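Local atomic coordinates of beta-porphyranase B (Bacteroides plebeius, PDB entry 4AWD), a protein that hydrolyses the sulfated red-seaweed polysaccharide porphyran at beta-D-galactose-(1->4)-alpha-L-galactose-6-sulfate linkages, releasing mostly disaccharides. Residues Leu301-Lys304 with Asp305-Thr308; Trp247-Ala250 with Asn251-Lys254; Gly259-Met262 with Tyr263-Lys266; Thr272-Pro275 with Phe276-Pro279; Asn193-Asn196 with Lys197-Met201. All coordinates share one frame; numbering follows the deposited sequence.

Contact 1: residues Leu301-Lys304 with Asp305-Thr308; sequences LKDK and DKST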
loop_
_atom_site.group_PDB
_atom_site.type_symbol
_atom_site.label_atom_id
_atom_site.label_comp_id
_atom_site.label_asym_id
_atom_site.label_seq_id
_atom_site.Cartn_x
_atom_site.Cartn_y
_atom_site.Cartn_z
ATOM N N LEU A 301 20.370 -9.237 4.699
ATOM C CA LEU A 301 20.310 -7.817 4.388
ATOM C C LEU A 301 21.649 -7.167 4.083
ATOM O O LEU A 301 21.741 -5.939 3.986
ATOM C CB LEU A 301 19.643 -7.061 5.534
ATOM C CG LEU A 301 18.192 -7.404 5.825
ATOM C CD1 LEU A 301 17.807 -6.655 7.069
ATOM C CD2 LEU A 301 17.278 -7.038 4.653
ATOM N N LYS A 302 22.681 -7.978 3.921
ATOM C CA LYS A 302 24.018 -7.450 3.731
ATOM C C LYS A 302 24.161 -6.790 2.357
ATOM O O LYS A 302 24.817 -5.751 2.225
ATOM C CB LYS A 302 25.038 -8.560 3.987
ATOM C CG LYS A 302 26.459 -8.271 3.617
ATOM C CD LYS A 302 26.902 -9.257 2.542
ATOM C CE LYS A 302 28.377 -9.620 2.711
ATOM N NZ LYS A 302 28.921 -10.243 1.469
ATOM N N ASP A 303 23.512 -7.378 1.357
ATOM C CA ASP A 303 23.467 -6.810 0.017
ATOM C C ASP A 303 22.435 -5.685 -0.020
ATOM O O ASP A 303 21.224 -5.934 -0.034
ATOM C CB ASP A 303 23.124 -7.895 -1.013
ATOM C CG ASP A 303 23.330 -7.431 -2.444
ATOM O OD1 ASP A 303 22.737 -6.402 -2.848
ATOM O OD2 ASP A 303 24.085 -8.108 -3.173
ATOM N N LYS A 304 22.918 -4.448 -0.050
ATOM C CA LYS A 304 22.036 -3.283 0.011
ATOM C C LYS A 304 21.067 -3.158 -1.183
ATOM O O LYS A 304 19.894 -2.840 -0.985
ATOM C CB LYS A 304 22.829 -1.992 0.275
ATOM C CG LYS A 304 23.473 -1.954 1.699
ATOM C CD LYS A 304 23.679 -0.531 2.250
ATOM C CE LYS A 304 25.007 0.081 1.803
ATOM N NZ LYS A 304 26.109 -0.148 2.792
ATOM N N ASP A 305 21.542 -3.444 -2.394
ATOM C CA ASP A 305 20.685 -3.431 -3.593
ATOM C C ASP A 305 19.538 -4.409 -3.422
ATOM O O ASP A 305 18.388 -4.073 -3.690
ATOM C CB ASP A 305 21.479 -3.777 -4.876
ATOM C CG ASP A 305 20.563 -4.042 -6.109
ATOM O OD1 ASP A 305 19.598 -3.275 -6.345
ATOM O OD2 ASP A 305 20.820 -5.010 -6.868
ATOM N N LYS A 306 19.867 -5.611 -2.963
ATOM C CA LYS A 306 18.910 -6.683 -2.783
ATOM C C LYS A 306 17.914 -6.382 -1.673
ATOM O O LYS A 306 16.768 -6.785 -1.757
ATOM C CB LYS A 306 19.649 -7.992 -2.472
ATOM C CG LYS A 306 19.642 -9.048 -3.583
ATOM C CD LYS A 306 20.314 -8.613 -4.893
ATOM C CE LYS A 306 20.879 -9.865 -5.608
ATOM N NZ LYS A 306 21.284 -9.669 -7.032
ATOM N N SER A 307 18.352 -5.678 -0.633
ATOM C CA SER A 307 17.500 -5.408 0.531
ATOM C C SER A 307 16.558 -4.216 0.352
ATOM O O SER A 307 15.836 -3.844 1.276
ATOM C CB SER A 307 18.369 -5.189 1.770
ATOM O OG SER A 307 19.241 -6.282 1.965
ATOM N N THR A 308 16.565 -3.632 -0.841
ATOM C CA THR A 308 15.839 -2.402 -1.143
ATOM C C THR A 308 14.614 -2.654 -2.019
ATOM O O THR A 308 14.673 -3.435 -2.975
ATOM C CB THR A 308 16.787 -1.398 -1.840
ATOM O OG1 THR A 308 17.884 -1.112 -0.965
ATOM C CG2 THR A 308 16.083 -0.103 -2.198
#
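D303 and S307 meet at a single backbone oxygen, O of D303, which accepts two hydrogen bonds from the same residue. S307 N reaches it at 2.9 Å. S307 OG lies 2.8 Å from this D303 O and comes in from above the carbonyl plane. Serine suits the place because its hydroxyl is short: with OG beside its own backbone N (chi1 -55°), both donors face one acceptor. The aspartate adds a grip through its side chain. K306 N donates to D303 OD1 at 3.0 Å along a fairly straight line (161° at the hydrogen), meeting the carboxylate from above its plane. The methylene chain of K306 runs past that carboxylate, its CB 3.5 Å from D303 OD1, while the two charged ends stay apart and form no salt bridge. Further along, T308 OG1 donates to K304 O at 2.7 Å, so a second carbonyl, just ahead of the type I turn D305 to T308, is held by a hydroxyl. The CD2 methyl of L301 packs against the serine hydroxyl, 3.4 Å from S307 OG. Residues K304 to K306 have helix-like backbone angles, and the D303 side chain caps the start of this single winding much as an N-cap residue does in a helix. D305 OD1 is bound by the hydroxyl of Y310. The whole turn leads from the loop after strand 281-285 into strand 308-321, and it leans on strand 95-107: S307 bonds to the backbone of N100, L301 packs on N100, and T308 touches R97 and I99.

Contact 2: residues Trp247-Ala250 with Asn251-Lys254; sequences WVDA and NTVK
T252 is paired with two residues, V248 and D249, in a classic beta bulge at the end of the hairpin formed by strands 241-249 and 252-257. The two strands are joined through a type I turn from D249 to T252, with A250 and N251 at its corners. Because of the extra residue, T252 O meets two backbone donors: V248 N binds it at 2.9 Å, while D249 N makes a longer, weak bond. The V248 side chain lies over the opposite strand, its CB 3.6 Å from T252 O, and its CG2 rests against the methylenes of K254; a branched apolar residue fills this partly exposed flank.

N251 and T252 are gathered in by one carboxylate oxygen. N251 N donates to D249 OD1 at 2.8 Å on the anti side, which closes an Asx turn. T252 OG1 donates to the same D249 OD1 at 2.9 Å, on the syn side. The aspartate can serve both because CG stands between its backbone N and carbonyl carbon (chi1 56°), folding the carboxylate back over the turn. T252 OG1 is also bound by K266 NZ, so the lysine charge lies a few ångströms beyond the threonine hydroxyl and may mildly favour the ionised aspartate. The N251 amide is used elsewhere, its ND2 bonding to D273 O in the loop after strand 260-265.

On the face bearing W247 and V253, which also touches L177, the indole meets the valine obliquely. W247 CD1 lies 3.8 Å from V253 CG2, and T252 O sits close to the plane of the ring at that edge.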
loop_
_atom_site.group_PDB
_atom_site.type_symbol
_atom_site.label_atom_id
_atom_site.label_comp_id
_atom_site.label_asym_id
_atom_site.label_seq_id
_atom_site.Cartn_x
_atom_site.Cartn_y
_atom_site.Cartn_z
ATOM N N TRP A 247 -9.910 3.353 -8.684
ATOM C CA TRP A 247 -10.898 3.445 -7.621
ATOM C C TRP A 247 -12.105 4.163 -8.235
ATOM O O TRP A 247 -12.137 5.385 -8.313
ATOM C CB TRP A 247 -10.290 4.162 -6.415
ATOM C CG TRP A 247 -11.176 4.276 -5.205
ATOM C CD1 TRP A 247 -12.430 3.737 -5.027
ATOM C CD2 TRP A 247 -10.855 4.952 -3.981
ATOM N NE1 TRP A 247 -12.902 4.057 -3.781
ATOM C CE2 TRP A 247 -11.962 4.801 -3.119
ATOM C CE3 TRP A 247 -9.739 5.682 -3.537
ATOM C CZ2 TRP A 247 -11.989 5.345 -1.839
ATOM C CZ3 TRP A 247 -9.762 6.225 -2.257
ATOM C CH2 TRP A 247 -10.883 6.053 -1.422
ATOM N N VAL A 248 -13.067 3.377 -8.716
ATOM C CA VAL A 248 -14.120 3.896 -9.600
ATOM C C VAL A 248 -15.172 4.696 -8.850
ATOM O O VAL A 248 -15.551 5.782 -9.292
ATOM C CB VAL A 248 -14.834 2.770 -10.379
ATOM C CG1 VAL A 248 -15.970 3.359 -11.265
ATOM C CG2 VAL A 248 -13.840 1.971 -11.197
ATOM N N ASP A 249 -15.645 4.141 -7.734
ATOM C CA ASP A 249 -16.653 4.777 -6.869
ATOM C C ASP A 249 -16.636 4.132 -5.491
ATOM O O ASP A 249 -15.737 3.355 -5.172
ATOM C CB ASP A 249 -18.074 4.712 -7.475
ATOM C CG ASP A 249 -18.511 3.299 -7.799
ATOM O OD1 ASP A 249 -18.227 2.367 -7.018
ATOM O OD2 ASP A 249 -19.137 3.107 -8.861
ATOM N N ALA A 250 -17.637 4.447 -4.681
ATOM C CA ALA A 250 -17.681 3.976 -3.313
ATOM C C ALA A 250 -17.916 2.480 -3.211
ATOM O O ALA A 250 -17.732 1.913 -2.138
ATOM C CB ALA A 250 -18.717 4.731 -2.535
ATOM N N ASN A 251 -18.298 1.833 -4.309
ATOM C CA ASN A 251 -18.566 0.385 -4.297
ATOM C C ASN A 251 -17.632 -0.477 -5.163
ATOM O O ASN A 251 -17.836 -1.694 -5.268
ATOM C CB ASN A 251 -20.012 0.101 -4.706
ATOM C CG ASN A 251 -21.008 0.698 -3.747
ATOM O OD1 ASN A 251 -21.469 1.815 -3.946
ATOM N ND2 ASN A 251 -21.339 -0.036 -2.687
ATOM N N THR A 252 -16.620 0.133 -5.778
ATOM C CA THR A 252 -15.929 -0.528 -6.893
ATOM C C THR A 252 -14.492 -0.081 -7.081
ATOM O O THR A 252 -14.213 1.096 -7.284
ATOM C CB THR A 252 -16.687 -0.277 -8.204
ATOM O OG1 THR A 252 -18.091 -0.339 -7.934
ATOM C CG2 THR A 252 -16.311 -1.307 -9.279
ATOM N N VAL A 253 -13.584 -1.040 -7.021
ATOM C CA VAL A 253 -12.171 -0.794 -7.260
ATOM C C VAL A 253 -11.684 -1.859 -8.234
ATOM O O VAL A 253 -12.079 -3.014 -8.126
ATOM C CB VAL A 253 -11.354 -0.844 -5.955
ATOM C CG1 VAL A 253 -9.974 -0.318 -6.213
ATOM C CG2 VAL A 253 -12.010 0.008 -4.858
ATOM N N LYS A 254 -10.865 -1.460 -9.206
ATOM C CA LYS A 254 -10.423 -2.363 -10.283
ATOM C C LYS A 254 -8.899 -2.356 -10.418
ATOM O O LYS A 254 -8.285 -1.293 -10.508
ATOM C CB LYS A 254 -11.066 -1.967 -11.618
ATOM C CG LYS A 254 -12.593 -1.915 -11.587
ATOM C CD LYS A 254 -13.239 -1.729 -12.983
ATOM C CE LYS A 254 -14.764 -1.884 -12.893
ATOM N NZ LYS A 254 -15.506 -1.630 -14.194
#

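Contact 3: residues Gly259-Met262 with Tyr263-Lys266; sequences GKYM and YTIK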
loop_
_atom_site.group_PDB
_atom_site.type_symbol
_atom_site.label_atom_id
_atom_site.label_comp_id
_atom_site.label_asym_id
_atom_site.label_seq_id
_atom_site.Cartn_x
_atom_site.Cartn_y
_atom_site.Cartn_z
ATOM N N GLY A 259 -0.613 -2.621 -16.859
ATOM C CA GLY A 259 -1.616 -1.973 -17.701
ATOM C C GLY A 259 -2.789 -2.851 -18.128
ATOM O O GLY A 259 -3.643 -2.406 -18.889
ATOM N N LYS A 260 -2.851 -4.083 -17.641
ATOM C CA LYS A 260 -3.920 -4.984 -18.036
ATOM C C LYS A 260 -4.864 -5.225 -16.876
ATOM O O LYS A 260 -4.427 -5.522 -15.769
ATOM C CB LYS A 260 -3.347 -6.333 -18.528
ATOM C CG LYS A 260 -2.509 -6.264 -19.828
ATOM C CD LYS A 260 -1.701 -7.561 -20.047
ATOM C CE LYS A 260 -0.306 -7.525 -19.358
ATOM N NZ LYS A 260 -0.284 -8.008 -17.931
ATOM N N TYR A 261 -6.164 -5.126 -17.135
ATOM C CA TYR A 261 -7.166 -5.418 -16.109
ATOM C C TYR A 261 -6.973 -6.815 -15.512
ATOM O O TYR A 261 -6.833 -7.792 -16.245
ATOM C CB TYR A 261 -8.564 -5.273 -16.682
ATOM C CG TYR A 261 -9.678 -5.746 -15.761
ATOM C CD1 TYR A 261 -10.049 -7.086 -15.730
ATOM C CD2 TYR A 261 -10.379 -4.848 -14.948
ATOM C CE1 TYR A 261 -11.074 -7.525 -14.923
ATOM C CE2 TYR A 261 -11.400 -5.281 -14.130
ATOM C CZ TYR A 261 -11.746 -6.624 -14.126
ATOM O OH TYR A 261 -12.750 -7.089 -13.322
ATOM N N MET A 262 -6.977 -6.899 -14.186
ATOM C CA MET A 262 -6.824 -8.177 -13.493
ATOM C C MET A 262 -8.129 -8.696 -12.879
ATOM O O MET A 262 -8.527 -9.820 -13.161
ATOM C CB MET A 262 -5.709 -8.101 -12.454
ATOM C CG MET A 262 -4.367 -7.729 -13.071
ATOM S SD MET A 262 -3.678 -9.090 -14.035
ATOM C CE MET A 262 -2.919 -10.077 -12.736
ATOM N N TYR A 263 -8.791 -7.871 -12.069
ATOM C CA TYR A 263 -10.070 -8.207 -11.454
ATOM C C TYR A 263 -10.620 -7.011 -10.678
ATOM O O TYR A 263 -9.947 -5.992 -10.506
ATOM C CB TYR A 263 -9.955 -9.436 -10.524
ATOM C CG TYR A 263 -8.883 -9.286 -9.470
ATOM C CD1 TYR A 263 -9.132 -8.574 -8.293
ATOM C CD2 TYR A 263 -7.610 -9.842 -9.651
ATOM C CE1 TYR A 263 -8.146 -8.418 -7.317
ATOM C CE2 TYR A 263 -6.622 -9.690 -8.684
ATOM C CZ TYR A 263 -6.902 -8.971 -7.520
ATOM O OH TYR A 263 -5.936 -8.809 -6.563
ATOM N N THR A 264 -11.852 -7.165 -10.205
ATOM C CA THR A 264 -12.563 -6.158 -9.437
ATOM C C THR A 264 -12.755 -6.616 -7.998
ATOM O O THR A 264 -12.893 -7.820 -7.724
ATOM C CB THR A 264 -13.946 -5.934 -10.052
ATOM O OG1 THR A 264 -13.793 -5.494 -11.407
ATOM C CG2 THR A 264 -14.731 -4.895 -9.288
ATOM N N ILE A 265 -12.763 -5.662 -7.072
ATOM C CA ILE A 265 -13.303 -5.941 -5.760
ATOM C C ILE A 265 -14.385 -4.930 -5.435
ATOM O O ILE A 265 -14.144 -3.723 -5.477
ATOM C CB ILE A 265 -12.224 -5.965 -4.644
ATOM C CG1 ILE A 265 -11.145 -7.014 -4.945
ATOM C CG2 ILE A 265 -12.876 -6.219 -3.290
ATOM C CD1 ILE A 265 -10.014 -7.066 -3.925
ATOM N N LYS A 266 -15.580 -5.425 -5.130
ATOM C CA LYS A 266 -16.617 -4.591 -4.547
ATOM C C LYS A 266 -16.453 -4.683 -3.035
ATOM O O LYS A 266 -16.708 -5.741 -2.463
ATOM C CB LYS A 266 -18.013 -5.072 -4.963
ATOM C CG LYS A 266 -18.190 -5.395 -6.463
ATOM C CD LYS A 266 -18.299 -4.166 -7.351
ATOM C CE LYS A 266 -19.753 -3.741 -7.569
ATOM N NZ LYS A 266 -19.848 -2.350 -8.167
#
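In Y261 the ring swings anti to the backbone N (chi1 172°) and so lies along its own strand, above the Y263 backbone and with its hydroxyl beside T264. In T264 the hydroxyl is turned next to its own backbone N, which brings OG1 up to the tyrosine. A hydrogen bond of 2.7 Å runs from T264 OG1 to Y261 OH, the threonine oxygen lying at the ring edge. Y263 N sits over one face of the Y261 ring, 3.7 Å above the plane and offset toward the rim.

Three residues apart, a tyrosine and a threonine would lie on opposite faces of a regular strand. Here strand 260-265, the second of the hairpin with 252-257, is kinked at M262 (psi -53°), and the short segments on either side differ in direction by 50°. M262 and Y263 both bond to the backbone of F255, consistent with a bulge. The Y263 side chain leaves the other way, its CD2 touching M262 CB at 3.8 Å; its hydroxyl bonds to M203 O, and it lies about 9 Å from the side chain of E181, the probable proton donor.

Y261 OH accepts from T264 and bonds also to the carbonyl O of D227. Since that carbonyl can only accept, the phenol must supply its proton there, which should fix the ring and tie the kinked strand to a neighbouring loop.

Contact 4: residues Thr272-Pro275 with Phe276-Pro279; sequences TDTP and FDRP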
loop_
_atom_site.group_PDB
_atom_site.type_symbol
_atom_site.label_atom_id
_atom_site.label_comp_id
_atom_site.label_asym_id
_atom_site.label_seq_id
_atom_site.Cartn_x
_atom_site.Cartn_y
_atom_site.Cartn_z
ATOM N N THR A 272 -22.339 -0.343 5.541
ATOM C CA THR A 272 -22.817 0.815 4.778
ATOM C C THR A 272 -22.929 0.471 3.298
ATOM O O THR A 272 -22.137 -0.311 2.780
ATOM C CB THR A 272 -21.892 2.046 4.931
ATOM O OG1 THR A 272 -22.186 3.003 3.906
ATOM C CG2 THR A 272 -20.414 1.644 4.852
ATOM N N ASP A 273 -23.916 1.068 2.630
ATOM C CA ASP A 273 -24.138 0.881 1.203
ATOM C C ASP A 273 -23.013 1.484 0.376
ATOM O O ASP A 273 -22.823 1.108 -0.782
ATOM C CB ASP A 273 -25.480 1.505 0.779
ATOM C CG ASP A 273 -26.702 0.756 1.356
ATOM O OD1 ASP A 273 -26.699 -0.501 1.392
ATOM O OD2 ASP A 273 -27.677 1.436 1.770
ATOM N N THR A 274 -22.286 2.429 0.975
ATOM C CA THR A 274 -21.241 3.176 0.288
ATOM C C THR A 274 -19.905 3.112 1.057
ATOM O O THR A 274 -19.406 4.150 1.512
ATOM C CB THR A 274 -21.661 4.650 0.101
ATOM O OG1 THR A 274 -21.997 5.219 1.375
ATOM C CG2 THR A 274 -22.862 4.773 -0.852
ATOM N N PRO A 275 -19.317 1.897 1.194
ATOM C CA PRO A 275 -18.187 1.710 2.124
ATOM C C PRO A 275 -16.928 2.526 1.806
ATOM O O PRO A 275 -16.190 2.887 2.738
ATOM C CB PRO A 275 -17.892 0.209 2.031
ATOM C CG PRO A 275 -18.445 -0.210 0.714
ATOM C CD PRO A 275 -19.660 0.639 0.501
ATOM N N PHE A 276 -16.678 2.813 0.529
ATOM C CA PHE A 276 -15.489 3.597 0.159
ATOM C C PHE A 276 -15.783 5.048 -0.226
ATOM O O PHE A 276 -15.157 5.601 -1.131
ATOM C CB PHE A 276 -14.645 2.880 -0.911
ATOM C CG PHE A 276 -13.700 1.847 -0.343
ATOM C CD1 PHE A 276 -14.051 1.096 0.778
ATOM C CD2 PHE A 276 -12.468 1.614 -0.939
ATOM C CE1 PHE A 276 -13.184 0.146 1.302
ATOM C CE2 PHE A 276 -11.593 0.669 -0.418
ATOM C CZ PHE A 276 -11.954 -0.066 0.711
ATOM N N ASP A 277 -16.721 5.662 0.497
ATOM C CA ASP A 277 -17.105 7.051 0.256
ATOM C C ASP A 277 -16.222 8.077 0.983
ATOM O O ASP A 277 -16.594 9.243 1.103
ATOM C CB ASP A 277 -18.589 7.284 0.584
ATOM C CG ASP A 277 -18.939 6.983 2.042
ATOM O OD1 ASP A 277 -18.018 6.774 2.878
ATOM O OD2 ASP A 277 -20.167 6.939 2.343
ATOM N N ARG A 278 -15.064 7.642 1.465
ATOM C CA ARG A 278 -14.149 8.544 2.151
ATOM C C ARG A 278 -12.765 8.565 1.494
ATOM O O ARG A 278 -12.220 7.506 1.151
ATOM C CB ARG A 278 -13.994 8.146 3.611
ATOM C CG ARG A 278 -15.149 8.491 4.526
ATOM C CD ARG A 278 -14.784 8.021 5.934
ATOM N NE ARG A 278 -13.485 8.581 6.316
ATOM C CZ ARG A 278 -12.648 8.049 7.205
ATOM N NH1 ARG A 278 -12.952 6.918 7.847
ATOM N NH2 ARG A 278 -11.504 8.666 7.458
ATOM N N PRO A 279 -12.175 9.766 1.351
ATOM C CA PRO A 279 -10.840 9.887 0.758
ATOM C C PRO A 279 -9.741 9.270 1.650
ATOM O O PRO A 279 -9.994 8.944 2.828
ATOM C CB PRO A 279 -10.664 11.397 0.642
ATOM C CG PRO A 279 -11.454 11.944 1.822
ATOM C CD PRO A 279 -12.668 11.059 1.882
HETATM O O HOH W 1 -17.021 5.041 4.479
#
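The F276 ring meets P275 at its edge, inside a type I beta turn, T274 to D277, in the loop between strands 260-265 and 281-285: F276 CD1 is 3.4 Å from P275 C, with that carbon near the ring plane. The proline ring itself comes no nearer than its CB, 4.1 Å from F276 CD1. A second flat group, the D277 carboxylate, turns one face to T274. The carbonyl O of T274 lies 2.9 Å from D277 CG, directly above it, and on that same side T274 OG1 approaches OD2.

An ST turn precedes the type I turn: T272 OG1 accepts from T274 N at 3.0 Å. Proline fits the second position of the turn, where its fixed phi (-62°) is just what is needed. The backbone closure, D277 N to T274 O, is weak, and a side-chain bond reinforces it. T274 OG1 donates to D277 OD2 at 2.7 Å, coming in from well above the carboxylate plane. Both groups stand between the backbone N and carbonyl carbon of their residues, chi1 being 55° in T274 and 60° in D277, and the two side chains cross at about a right angle.

Phenylalanine suits the inward side of this loop: F276 packs on T207, Q175 and L177, about 6 Å from the side chain of E176, the probable nucleophile, while its carbonyl O bonds to H132. A water bridges the turn, donating both to P275 O at 2.9 Å and to D277 OD1 at 2.6 Å.

Contact 5: residues Asn193-Asn196 with Lys197-Met201; sequences NPWN and KTWNM
Two overlapping type I turns, P194-K197 and N196-W199, wind the loop between strands 168-182 and 204-213 so that the W195 and W199 indoles project together as neighbours. The first turn closes with K197 N to P194 O at 3.0 Å and the second with W199 N to N196 O at 3.2 Å. The indoles form a T-shaped pair: the edge of the W195 six-membered ring points at the face of the W199 five-membered ring, with centroids 5.4 Å apart and planes at 80°. W195 CZ3 does the touching, 3.8 Å from W199 NE1. The W195 ring (chi1 70°) is folded back over its successor, so N196 CB lies over the centre of one face; the asparagine is anchored in turn by ND2 to S188 O. A water donates to W195 O at 2.7 Å and sits at the edge of W199. W291 meets both indoles edge-to-face.

Indoles suit the place because a C-H edge with slight positive charge can meet the electron-rich face of its neighbour. The W199 side chain lies about 4 Å from that of E181, the probable proton donor, so this aromatic cluster is consistent with shaping the wall around the acid.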
loop_
_atom_site.group_PDB
_atom_site.type_symbol
_atom_site.label_atom_id
_atom_site.label_comp_id
_atom_site.label_asym_id
_atom_site.label_seq_id
_atom_site.Cartn_x
_atom_site.Cartn_y
_atom_site.Cartn_z
ATOM N N ASN A 193 -0.952 -26.546 3.726
ATOM C CA ASN A 193 -1.672 -25.369 3.204
ATOM C C ASN A 193 -0.715 -24.308 2.634
ATOM O O ASN A 193 -0.434 -23.301 3.293
ATOM C CB ASN A 193 -2.594 -24.761 4.277
ATOM C CG ASN A 193 -3.432 -23.583 3.751
ATOM O OD1 ASN A 193 -3.697 -22.627 4.485
ATOM N ND2 ASN A 193 -3.852 -23.657 2.484
ATOM N N PRO A 194 -0.207 -24.545 1.408
ATOM C CA PRO A 194 0.809 -23.718 0.775
ATOM C C PRO A 194 0.237 -22.513 0.027
ATOM O O PRO A 194 0.670 -22.225 -1.097
ATOM C CB PRO A 194 1.473 -24.703 -0.201
ATOM C CG PRO A 194 0.376 -25.607 -0.606
ATOM C CD PRO A 194 -0.478 -25.764 0.619
ATOM N N TRP A 195 -0.705 -21.816 0.667
ATOM C CA TRP A 195 -1.422 -20.668 0.090
ATOM C C TRP A 195 -0.479 -19.559 -0.384
ATOM O O TRP A 195 -0.751 -18.894 -1.383
ATOM C CB TRP A 195 -2.449 -20.104 1.096
ATOM C CG TRP A 195 -1.799 -19.418 2.269
ATOM C CD1 TRP A 195 -1.442 -19.988 3.462
ATOM C CD2 TRP A 195 -1.392 -18.044 2.347
ATOM N NE1 TRP A 195 -0.848 -19.056 4.275
ATOM C CE2 TRP A 195 -0.803 -17.854 3.619
ATOM C CE3 TRP A 195 -1.469 -16.959 1.469
ATOM C CZ2 TRP A 195 -0.282 -16.619 4.033
ATOM C CZ3 TRP A 195 -0.952 -15.718 1.882
ATOM C CH2 TRP A 195 -0.369 -15.566 3.154
ATOM N N ASN A 196 0.625 -19.371 0.338
ATOM C CA ASN A 196 1.579 -18.309 0.051
ATOM C C ASN A 196 2.765 -18.767 -0.799
ATOM O O ASN A 196 3.719 -18.013 -0.979
ATOM C CB ASN A 196 2.101 -17.711 1.357
ATOM C CG ASN A 196 2.825 -18.727 2.200
ATOM O OD1 ASN A 196 2.425 -19.897 2.255
ATOM N ND2 ASN A 196 3.903 -18.300 2.854
ATOM N N LYS A 197 2.693 -19.993 -1.320
ATOM C CA LYS A 197 3.782 -20.604 -2.099
ATOM C C LYS A 197 4.281 -19.742 -3.256
ATOM O O LYS A 197 5.483 -19.697 -3.536
ATOM C CB LYS A 197 3.328 -21.961 -2.635
ATOM C CG LYS A 197 4.424 -22.840 -3.215
ATOM C CD LYS A 197 3.851 -24.211 -3.645
ATOM C CE LYS A 197 4.781 -24.928 -4.623
ATOM N NZ LYS A 197 6.160 -24.997 -4.071
ATOM N N THR A 198 3.348 -19.069 -3.927
ATOM C CA THR A 198 3.643 -18.272 -5.119
ATOM C C THR A 198 3.286 -16.798 -4.896
ATOM O O THR A 198 3.017 -16.066 -5.863
ATOM C CB THR A 198 2.776 -18.744 -6.284
ATOM O OG1 THR A 198 1.411 -18.840 -5.831
ATOM C CG2 THR A 198 3.253 -20.100 -6.813
ATOM N N TRP A 199 3.260 -16.369 -3.634
ATOM C CA TRP A 199 2.782 -15.038 -3.281
ATOM C C TRP A 199 3.558 -13.905 -3.978
ATOM O O TRP A 199 2.992 -12.853 -4.252
ATOM C CB TRP A 199 2.839 -14.858 -1.777
ATOM C CG TRP A 199 1.850 -13.896 -1.218
ATOM C CD1 TRP A 199 0.485 -14.021 -1.219
ATOM C CD2 TRP A 199 2.142 -12.680 -0.525
ATOM N NE1 TRP A 199 -0.090 -12.953 -0.571
ATOM C CE2 TRP A 199 0.904 -12.112 -0.141
ATOM C CE3 TRP A 199 3.332 -12.013 -0.190
ATOM C CZ2 TRP A 199 0.818 -10.901 0.559
ATOM C CZ3 TRP A 199 3.249 -10.800 0.514
ATOM C CH2 TRP A 199 1.998 -10.263 0.879
ATOM N N ASN A 200 4.844 -14.141 -4.254
ATOM C CA ASN A 200 5.660 -13.231 -5.045
ATOM C C ASN A 200 5.322 -13.184 -6.543
ATOM O O ASN A 200 5.951 -12.408 -7.292
ATOM C CB ASN A 200 7.154 -13.533 -4.851
ATOM C CG ASN A 200 7.596 -14.827 -5.528
ATOM O OD1 ASN A 200 6.938 -15.866 -5.414
ATOM N ND2 ASN A 200 8.736 -14.763 -6.229
ATOM N N MET A 201 4.345 -14.002 -6.966
ATOM C CA MET A 201 3.900 -14.074 -8.372
ATOM C C MET A 201 2.392 -13.935 -8.534
ATOM O O MET A 201 1.818 -14.457 -9.497
ATOM C CB MET A 201 4.334 -15.390 -9.038
ATOM C CG MET A 201 5.828 -15.565 -9.124
ATOM S SD MET A 201 6.337 -17.121 -9.862
ATOM C CE MET A 201 7.736 -17.440 -8.802
HETATM O O HOH W 2 0.028 -17.289 -3.462
#

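From the N terminus the contacts come in the order 5, 2, 3, 4, 1; each closes its own short turn or kink before the next opens, so none nests in or crosses another. Contact 5 lies in the loop between strands 168-182 and 204-213. Contact 2 ends one hairpin, and contact 3 bends the next strand in line, the two joined as sheet neighbours by V253 O to I265 N (2.9 Å). Contact 4, in the loop leading to strand 281-285, docks on the hairpin turn through A250 O and F276 N (3.0 Å). Contact 1 starts strand 308-321 across the chain's centre from contacts 2 and 4, its centre about 36 Å from that of contact 2.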